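Local coordinates for histidinol-phosphatase (Listeria monocytogenes serotype 4b str. H7858, PDB 6NLR), which probably hydrolyses L-histidinol phosphate to L-histidinol and phosphate in histidine biosynthesis, using a trinuclear metal centre, at residues 5-10 with 255-260; 36-41 with 117-122; 158-163 with 205-210. All blocks are in the same frame, centred on the assembly; numbering follows the deposited sequence.

Contact 1: 5-10 with 255-260; sequences GHTHTE and YGSDSH. With CO (cobalt (II) ion), chain F; MN (manganese (II) ion), chain D.
H6 and H8 meet D258 at one cobalt ion, and different first torsions bring the two rings there: H6 has CG anti to the backbone N (chi1 -166°), H8 has CG anti to its carbonyl carbon (chi1 -65°). Each binds through NE2, H6 NE2 at 2.1 Å from cobalt, and H8 ND1 is held by E39 OE2. D258 adds OD1 at 2.2 Å from the same ion, its carboxylate running beside the H6 ring and pointing the same way, with CG over one face of that ring near the rim. Against H8 the carboxylate is nearly coplanar, and OD1 sits at the ring edge. Water 2 is a further cobalt ligand and donates a hydrogen bond to D258 OD2; N224 also holds the carboxylate, and E93 binds the ion.

H260 lies alongside H8 in an offset stack, centroids 4.2 Å apart and planes 25° from parallel, while its own NE2 binds manganese. H260 ND1 donates to D258 O at 2.8 Å, which fixes the turn of the ring and leaves NE2 for the metal. Backbone bonds join the segments: G5 N to Y255 O, and H8 N to S259 O at 2.8 Å. Strands 3-7 and 253-256 thus present ligands at or just beyond their C-terminal ends, the hallmark of the PHP domain with its histidine-rich, trinuclear centre at the mouth of a TIM-barrel-like fold.

Contact 2: 36-41 with 117-122; sequences SIVEHA and DGVLSL. With MN (manganese (II) ion), chain D.
S36 reaches across to D117, and its short side chain is quickly followed. CB already lies 3.3 Å from D117 OD2. With chi1 at -69°, OG stands beside the backbone N of S36 and anti to its carbonyl carbon, where it donates a hydrogen bond to D117 OD2; the 2.5 Å between S36 OG and D117 OD2 is short. OD2 receives it on the anti lone pair, the one facing away from OD1. The same OD2 forms salt bridges with R3 and R178, so a serine hydroxyl and two arginines converge on one oxygen, which would probably favour the charged carboxylate. OD1 accepts a weak bond from G118 N at 2.9 Å.

Strands 34-40 and 117-127 belong to the same sheet of the PHP domain but are not neighbours in it: strand 87-95 runs between them. The axes of the short segments cross at -43° and approach to 7.1 Å, so side chains rather than backbone bonds make the contact, as across the interior of a curved, barrel-like sheet. Two residues on, V38 also points toward the other strand. Its CG1 lies 4.1 Å from G118 CA, and its CG2 meets V119 CG2 at 4.4 Å, a loose apolar touch. Beyond V38 the strands diverge, and H40 turns to a manganese ion instead, its NE2 binding it at 2.1 Å together with H14 and H260.

Contact 3: 158-163 with 205-210; sequences AYLEGV and EKFRVI
Apolar contacts carry most of the meeting between L160 and the helix segment 205-210. L160 crosses F207 at about a right angle and lays both methyls on the ring: CD1 sits over one face in a CH-pi contact, 4.0 Å from the F207 centroid, and CD2 comes to 3.7 Å from F207 CE1. The same CD2 meets I210 CD1 at 3.9 Å. I210 CD1 also packs against L160 O, and V163 CG1 approaches it at 4.1 Å, so this one methyl fits between residues a helical turn apart.

Charge plays a smaller part. K206 bends at chi2 (-83°), which puts CD beside L160 CB, and again at chi4 (45°), which sets NZ. Its CE lies 3.4 Å from E161 OE1. The E161 OE1 to K206 NZ salt bridge is long at 4.0 Å, and NZ has a hydrogen bond to L157 O, the residue just before this segment.

The two helix segments run almost parallel, 6° apart, with axes 10.2 Å from each other. On the sheet side of helix 152-168, Y159 and V163 rest on L122 of strand 117-127, while I210 of helix 201-217 also touches K164 and I167, further along helix 152-168.

From the N terminus, strand 3-7 delivers the first half of contact 1, which does not close until residues 255-260, after nearly the whole chain has passed. Contact 2 opens at 36-41 and closes at 117-122, spanning strand 87-95; contact 3 opens later, at 158-163, and closes at 205-210. Contacts 2 and 3 therefore follow one another in series, both enclosed by the long loop of contact 1, and none cross. Contacts 1 and 2 touch at the manganese ion and through adjoining strands 3-7 and 34-40. L122 carries contact 2 on to helix 152-168, whereas contacts 1 and 3 lie on opposite sides of the chain's centre and do not touch.

Contact 1: 5-10 with 255-260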
loop_
_atom_site.group_PDB
_atom_site.type_symbol
_atom_site.label_atom_id
_atom_site.label_comp_id
_atom_site.label_asym_id
_atom_site.label_seq_id
_atom_site.Cartn_x
_atom_site.Cartn_y
_atom_site.Cartn_z
ATOM N N GLY A 5 -5.832 -9.309 -0.895
ATOM C CA GLY A 5 -6.165 -8.100 -1.661
ATOM C C GLY A 5 -4.936 -7.329 -2.087
ATOM O O GLY A 5 -5.127 -6.231 -2.651
ATOM N N HIS A 6 -3.714 -7.839 -1.874
ATOM C CA HIS A 6 -2.494 -7.015 -2.102
ATOM C C HIS A 6 -1.268 -7.883 -2.439
ATOM O O HIS A 6 -0.548 -8.326 -1.511
ATOM C CB HIS A 6 -2.307 -6.092 -0.894
ATOM C CG HIS A 6 -1.336 -4.980 -1.107
ATOM N ND1 HIS A 6 -1.345 -3.854 -0.310
ATOM C CD2 HIS A 6 -0.307 -4.836 -1.963
ATOM C CE1 HIS A 6 -0.365 -3.054 -0.682
ATOM N NE2 HIS A 6 0.288 -3.630 -1.698
ATOM N N THR A 7 -0.989 -8.072 -3.731
ATOM C CA THR A 7 0.212 -8.820 -4.201
ATOM C C THR A 7 0.863 -8.102 -5.382
ATOM O O THR A 7 0.170 -7.324 -6.097
ATOM C CB THR A 7 -0.122 -10.265 -4.586
ATOM O OG1 THR A 7 -0.826 -10.264 -5.835
ATOM C CG2 THR A 7 -0.931 -10.952 -3.512
ATOM N N HIS A 8 2.132 -8.415 -5.580
ATOM C CA HIS A 8 3.023 -7.853 -6.623
ATOM C C HIS A 8 3.550 -8.996 -7.494
ATOM O O HIS A 8 3.226 -10.169 -7.208
ATOM C CB HIS A 8 4.105 -6.997 -5.940
ATOM C CG HIS A 8 3.521 -5.805 -5.255
ATOM N ND1 HIS A 8 3.200 -4.648 -5.945
ATOM C CD2 HIS A 8 3.120 -5.605 -3.981
ATOM C CE1 HIS A 8 2.680 -3.768 -5.102
ATOM N NE2 HIS A 8 2.584 -4.350 -3.899
ATOM N N THR A 9 4.351 -8.662 -8.509
ATOM C CA THR A 9 4.715 -9.560 -9.626
ATOM C C THR A 9 6.158 -9.310 -10.052
ATOM O O THR A 9 6.823 -8.431 -9.454
ATOM C CB THR A 9 3.786 -9.307 -10.823
ATOM O OG1 THR A 9 4.079 -8.030 -11.405
ATOM C CG2 THR A 9 2.327 -9.343 -10.438
ATOM N N GLU A 10 6.599 -10.021 -11.093
ATOM C CA GLU A 10 7.910 -9.799 -11.760
ATOM C C GLU A 10 7.948 -8.400 -12.397
ATOM O O GLU A 10 9.050 -7.959 -12.720
ATOM C CB GLU A 10 8.228 -10.904 -12.776
ATOM C CG GLU A 10 7.310 -10.948 -14.005
ATOM C CD GLU A 10 5.977 -11.694 -13.850
ATOM O OE1 GLU A 10 5.543 -11.987 -12.694
ATOM O OE2 GLU A 10 5.338 -11.941 -14.882
ATOM N N TYR A 255 -7.479 -8.606 3.992
ATOM C CA TYR A 255 -6.106 -9.137 4.198
ATOM C C TYR A 255 -5.253 -8.808 2.979
ATOM O O TYR A 255 -5.711 -9.060 1.863
ATOM C CB TYR A 255 -6.112 -10.645 4.403
ATOM C CG TYR A 255 -4.750 -11.294 4.281
ATOM C CD1 TYR A 255 -3.820 -11.209 5.303
ATOM C CD2 TYR A 255 -4.383 -11.988 3.136
ATOM C CE1 TYR A 255 -2.577 -11.816 5.203
ATOM C CE2 TYR A 255 -3.151 -12.617 3.020
ATOM C CZ TYR A 255 -2.247 -12.544 4.073
ATOM O OH TYR A 255 -1.024 -13.134 3.974
ATOM N N GLY A 256 -4.068 -8.261 3.205
ATOM C CA GLY A 256 -3.058 -7.979 2.166
ATOM C C GLY A 256 -1.690 -8.445 2.633
ATOM O O GLY A 256 -1.205 -7.877 3.637
ATOM N N SER A 257 -1.112 -9.448 1.956
ATOM C CA SER A 257 0.246 -9.991 2.221
ATOM C C SER A 257 1.312 -8.988 1.769
ATOM O O SER A 257 2.436 -9.051 2.265
ATOM C CB SER A 257 0.442 -11.312 1.502
ATOM O OG SER A 257 0.371 -11.145 0.077
ATOM N N ASP A 258 0.981 -8.119 0.820
ATOM C CA ASP A 258 1.973 -7.272 0.111
ATOM C C ASP A 258 3.097 -8.159 -0.458
ATOM O O ASP A 258 4.271 -7.756 -0.381
ATOM C CB ASP A 258 2.503 -6.178 1.031
ATOM C CG ASP A 258 2.635 -4.844 0.327
ATOM O OD1 ASP A 258 2.811 -4.853 -0.899
ATOM O OD2 ASP A 258 2.509 -3.816 1.006
ATOM N N SER A 259 2.761 -9.333 -0.987
ATOM C CA SER A 259 3.747 -10.352 -1.438
ATOM C C SER A 259 4.561 -9.808 -2.621
ATOM O O SER A 259 3.941 -9.308 -3.587
ATOM C CB SER A 259 3.054 -11.645 -1.771
ATOM O OG SER A 259 2.621 -12.299 -0.581
ATOM N N HIS A 260 5.889 -9.889 -2.541
ATOM C CA HIS A 260 6.828 -9.535 -3.634
ATOM C C HIS A 260 7.528 -10.798 -4.153
ATOM O O HIS A 260 8.431 -10.678 -5.037
ATOM C CB HIS A 260 7.778 -8.450 -3.136
ATOM C CG HIS A 260 7.116 -7.119 -3.103
ATOM N ND1 HIS A 260 6.153 -6.787 -2.180
ATOM C CD2 HIS A 260 7.260 -6.034 -3.892
ATOM C CE1 HIS A 260 5.748 -5.554 -2.383
ATOM N NE2 HIS A 260 6.391 -5.069 -3.426
HETATM CO CO CO F . 2.300 -3.077 -2.128
HETATM MN MN MN D . 6.455 -2.937 -3.816
HETATM O O HOH W 1 7.210 -8.519 -6.671
HETATM O O HOH W 2 2.499 -1.630 -0.475
#

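Contact 2: 36-41 with 117-122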
loop_
_atom_site.group_PDB
_atom_site.type_symbol
_atom_site.label_atom_id
_atom_site.label_comp_id
_atom_site.label_asym_id
_atom_site.label_seq_id
_atom_site.Cartn_x
_atom_site.Cartn_y
_atom_site.Cartn_z
ATOM N N SER A 36 -5.762 -10.662 -5.550
ATOM C CA SER A 36 -5.620 -9.403 -6.316
ATOM C C SER A 36 -4.143 -9.148 -6.632
ATOM O O SER A 36 -3.293 -9.101 -5.719
ATOM C CB SER A 36 -6.268 -8.235 -5.602
ATOM O OG SER A 36 -7.681 -8.370 -5.593
ATOM N N ILE A 37 -3.871 -8.992 -7.921
ATOM C CA ILE A 37 -2.590 -8.499 -8.459
ATOM C C ILE A 37 -2.740 -6.990 -8.593
ATOM O O ILE A 37 -3.505 -6.547 -9.480
ATOM C CB ILE A 37 -2.266 -9.169 -9.793
ATOM C CG1 ILE A 37 -2.233 -10.692 -9.653
ATOM C CG2 ILE A 37 -0.961 -8.605 -10.336
ATOM C CD1 ILE A 37 -2.306 -11.413 -10.970
ATOM N N VAL A 38 -2.056 -6.250 -7.724
ATOM C CA VAL A 38 -2.139 -4.779 -7.684
ATOM C C VAL A 38 -0.713 -4.236 -7.762
ATOM O O VAL A 38 -0.156 -3.757 -6.750
ATOM C CB VAL A 38 -2.957 -4.296 -6.467
ATOM C CG1 VAL A 38 -4.441 -4.523 -6.717
ATOM C CG2 VAL A 38 -2.538 -4.974 -5.174
ATOM N N GLU A 39 -0.138 -4.329 -8.949
ATOM C CA GLU A 39 1.255 -3.910 -9.190
ATOM C C GLU A 39 1.351 -2.386 -9.039
ATOM O O GLU A 39 0.348 -1.670 -9.306
ATOM C CB GLU A 39 1.713 -4.382 -10.563
ATOM C CG GLU A 39 3.202 -4.260 -10.726
ATOM C CD GLU A 39 3.961 -4.884 -9.559
ATOM O OE1 GLU A 39 4.169 -6.100 -9.591
ATOM O OE2 GLU A 39 4.306 -4.129 -8.625
ATOM N N HIS A 40 2.519 -1.886 -8.635
ATOM C CA HIS A 40 2.768 -0.426 -8.558
ATOM C C HIS A 40 2.501 0.248 -9.903
ATOM O O HIS A 40 3.109 -0.167 -10.914
ATOM C CB HIS A 40 4.201 -0.162 -8.141
ATOM C CG HIS A 40 4.477 -0.679 -6.786
ATOM N ND1 HIS A 40 3.985 -0.049 -5.665
ATOM C CD2 HIS A 40 5.190 -1.746 -6.375
ATOM C CE1 HIS A 40 4.395 -0.708 -4.593
ATOM N NE2 HIS A 40 5.130 -1.753 -5.008
ATOM N N ALA A 41 1.631 1.259 -9.922
ATOM C CA ALA A 41 1.368 2.070 -11.134
ATOM C C ALA A 41 2.618 2.879 -11.448
ATOM O O ALA A 41 3.276 3.341 -10.525
ATOM C CB ALA A 41 0.187 2.982 -10.934
ATOM N N ASP A 117 -9.818 -4.299 -9.360
ATOM C CA ASP A 117 -9.520 -4.021 -7.930
ATOM C C ASP A 117 -8.430 -2.958 -7.907
ATOM O O ASP A 117 -7.930 -2.553 -8.992
ATOM C CB ASP A 117 -9.127 -5.294 -7.171
ATOM C CG ASP A 117 -9.263 -5.235 -5.653
ATOM O OD1 ASP A 117 -9.807 -4.226 -5.135
ATOM O OD2 ASP A 117 -8.820 -6.220 -4.981
ATOM N N GLY A 118 -8.092 -2.496 -6.717
ATOM C CA GLY A 118 -7.124 -1.399 -6.579
ATOM C C GLY A 118 -6.874 -1.087 -5.129
ATOM O O GLY A 118 -7.746 -1.360 -4.291
ATOM N N VAL A 119 -5.686 -0.555 -4.867
ATOM C CA VAL A 119 -5.274 -0.012 -3.557
ATOM C C VAL A 119 -4.715 1.382 -3.829
ATOM O O VAL A 119 -3.948 1.548 -4.807
ATOM C CB VAL A 119 -4.267 -0.961 -2.886
ATOM C CG1 VAL A 119 -3.733 -0.374 -1.606
ATOM C CG2 VAL A 119 -4.882 -2.328 -2.600
ATOM N N LEU A 120 -5.108 2.360 -3.024
ATOM C CA LEU A 120 -4.511 3.710 -3.079
ATOM C C LEU A 120 -3.598 3.842 -1.872
ATOM O O LEU A 120 -4.104 3.726 -0.742
ATOM C CB LEU A 120 -5.615 4.762 -3.081
ATOM C CG LEU A 120 -5.139 6.208 -3.172
ATOM C CD1 LEU A 120 -4.509 6.481 -4.520
ATOM C CD2 LEU A 120 -6.303 7.162 -2.904
ATOM N N SER A 121 -2.316 4.059 -2.128
ATOM C CA SER A 121 -1.236 4.030 -1.114
ATOM C C SER A 121 -0.450 5.345 -1.132
ATOM O O SER A 121 -0.105 5.830 -2.226
ATOM C CB SER A 121 -0.319 2.869 -1.359
ATOM O OG SER A 121 -0.993 1.666 -1.066
ATOM N N LEU A 122 -0.115 5.838 0.046
ATOM C CA LEU A 122 0.841 6.959 0.221
ATOM C C LEU A 122 2.242 6.396 0.533
ATOM O O LEU A 122 2.415 5.751 1.606
ATOM C CB LEU A 122 0.318 7.869 1.331
ATOM C CG LEU A 122 1.141 9.126 1.570
ATOM C CD1 LEU A 122 0.982 10.101 0.402
ATOM C CD2 LEU A 122 0.759 9.756 2.886
HETATM MN MN MN D . 6.455 -2.937 -3.816
#

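Contact 3: 158-163 with 205-210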
loop_
_atom_site.group_PDB
_atom_site.type_symbol
_atom_site.label_atom_id
_atom_site.label_comp_id
_atom_site.label_asym_id
_atom_site.label_seq_id
_atom_site.Cartn_x
_atom_site.Cartn_y
_atom_site.Cartn_z
ATOM N N ALA A 158 2.368 14.324 9.735
ATOM C CA ALA A 158 2.479 14.725 8.310
ATOM C C ALA A 158 2.005 13.567 7.410
ATOM O O ALA A 158 1.277 13.793 6.426
ATOM C CB ALA A 158 3.878 15.120 8.005
ATOM N N TYR A 159 2.385 12.349 7.760
ATOM C CA TYR A 159 1.978 11.118 7.031
ATOM C C TYR A 159 0.450 10.992 7.049
ATOM O O TYR A 159 -0.176 10.805 5.959
ATOM C CB TYR A 159 2.670 9.899 7.639
ATOM C CG TYR A 159 2.074 8.601 7.179
ATOM C CD1 TYR A 159 2.394 8.074 5.925
ATOM C CD2 TYR A 159 1.151 7.927 7.968
ATOM C CE1 TYR A 159 1.815 6.898 5.480
ATOM C CE2 TYR A 159 0.598 6.734 7.549
ATOM C CZ TYR A 159 0.908 6.226 6.297
ATOM O OH TYR A 159 0.326 5.051 5.890
ATOM N N LEU A 160 -0.153 11.103 8.232
ATOM C CA LEU A 160 -1.623 10.934 8.363
ATOM C C LEU A 160 -2.353 12.065 7.622
ATOM O O LEU A 160 -3.454 11.795 7.107
ATOM C CB LEU A 160 -2.016 10.846 9.838
ATOM C CG LEU A 160 -1.514 9.594 10.542
ATOM C CD1 LEU A 160 -1.868 9.623 12.017
ATOM C CD2 LEU A 160 -2.080 8.350 9.905
ATOM N N GLU A 161 -1.795 13.274 7.563
ATOM C CA GLU A 161 -2.406 14.367 6.768
ATOM C C GLU A 161 -2.434 13.932 5.293
ATOM O O GLU A 161 -3.463 14.157 4.627
ATOM C CB GLU A 161 -1.667 15.694 6.949
ATOM C CG GLU A 161 -2.209 16.811 6.056
ATOM C CD GLU A 161 -3.698 17.119 6.230
ATOM O OE1 GLU A 161 -4.214 16.978 7.386
ATOM O OE2 GLU A 161 -4.357 17.474 5.213
ATOM N N GLY A 162 -1.349 13.307 4.797
ATOM C CA GLY A 162 -1.281 12.761 3.427
ATOM C C GLY A 162 -2.343 11.691 3.197
ATOM O O GLY A 162 -2.975 11.677 2.116
ATOM N N VAL A 163 -2.511 10.789 4.157
ATOM C CA VAL A 163 -3.522 9.690 4.084
ATOM C C VAL A 163 -4.911 10.325 3.974
ATOM O O VAL A 163 -5.678 9.926 3.104
ATOM C CB VAL A 163 -3.417 8.743 5.294
ATOM C CG1 VAL A 163 -4.572 7.750 5.323
ATOM C CG2 VAL A 163 -2.064 8.027 5.311
ATOM N N GLU A 205 -6.354 11.208 17.535
ATOM C CA GLU A 205 -7.443 12.039 17.034
ATOM C C GLU A 205 -7.417 12.068 15.496
ATOM O O GLU A 205 -8.492 11.954 14.869
ATOM C CB GLU A 205 -7.339 13.457 17.607
ATOM C CG GLU A 205 -8.429 14.408 17.130
ATOM C CD GLU A 205 -9.878 13.952 17.340
ATOM O OE1 GLU A 205 -10.130 13.139 18.262
ATOM O OE2 GLU A 205 -10.766 14.410 16.585
ATOM N N LYS A 206 -6.224 12.163 14.912
ATOM C CA LYS A 206 -6.042 12.144 13.444
ATOM C C LYS A 206 -6.537 10.801 12.889
ATOM O O LYS A 206 -7.196 10.809 11.825
ATOM C CB LYS A 206 -4.587 12.433 13.076
ATOM C CG LYS A 206 -4.352 13.801 12.447
ATOM C CD LYS A 206 -4.640 13.862 10.947
ATOM C CE LYS A 206 -4.072 15.098 10.264
ATOM N NZ LYS A 206 -2.669 15.378 10.697
ATOM N N PHE A 207 -6.230 9.677 13.544
ATOM C CA PHE A 207 -6.748 8.353 13.119
ATOM C C PHE A 207 -8.291 8.353 13.188
ATOM O O PHE A 207 -8.926 7.824 12.271
ATOM C CB PHE A 207 -6.129 7.221 13.928
ATOM C CG PHE A 207 -4.841 6.674 13.366
ATOM C CD1 PHE A 207 -4.802 6.061 12.119
ATOM C CD2 PHE A 207 -3.678 6.705 14.119
ATOM C CE1 PHE A 207 -3.630 5.499 11.627
ATOM C CE2 PHE A 207 -2.503 6.152 13.629
ATOM C CZ PHE A 207 -2.478 5.548 12.382
ATOM N N ARG A 208 -8.884 8.946 14.217
ATOM C CA ARG A 208 -10.366 8.936 14.386
ATOM C C ARG A 208 -10.994 9.716 13.228
ATOM O O ARG A 208 -11.991 9.227 12.666
ATOM C CB ARG A 208 -10.791 9.510 15.740
ATOM C CG ARG A 208 -10.599 8.511 16.875
ATOM C CD ARG A 208 -11.326 8.848 18.164
ATOM N NE ARG A 208 -10.781 10.082 18.711
ATOM C CZ ARG A 208 -9.770 10.169 19.582
ATOM N NH1 ARG A 208 -9.162 9.089 20.047
ATOM N NH2 ARG A 208 -9.357 11.359 19.985
ATOM N N VAL A 209 -10.404 10.860 12.876
ATOM C CA VAL A 209 -10.899 11.721 11.762
ATOM C C VAL A 209 -10.804 10.904 10.467
ATOM O O VAL A 209 -11.803 10.865 9.714
ATOM C CB VAL A 209 -10.119 13.051 11.689
ATOM C CG1 VAL A 209 -10.340 13.786 10.370
ATOM C CG2 VAL A 209 -10.490 13.955 12.860
ATOM N N ILE A 210 -9.655 10.257 10.228
ATOM C CA ILE A 210 -9.424 9.425 9.006
ATOM C C ILE A 210 -10.457 8.303 8.953
ATOM O O ILE A 210 -11.052 8.117 7.861
ATOM C CB ILE A 210 -7.980 8.890 8.961
ATOM C CG1 ILE A 210 -7.002 9.990 8.544
ATOM C CG2 ILE A 210 -7.863 7.662 8.076
ATOM C CD1 ILE A 210 -5.562 9.626 8.818
#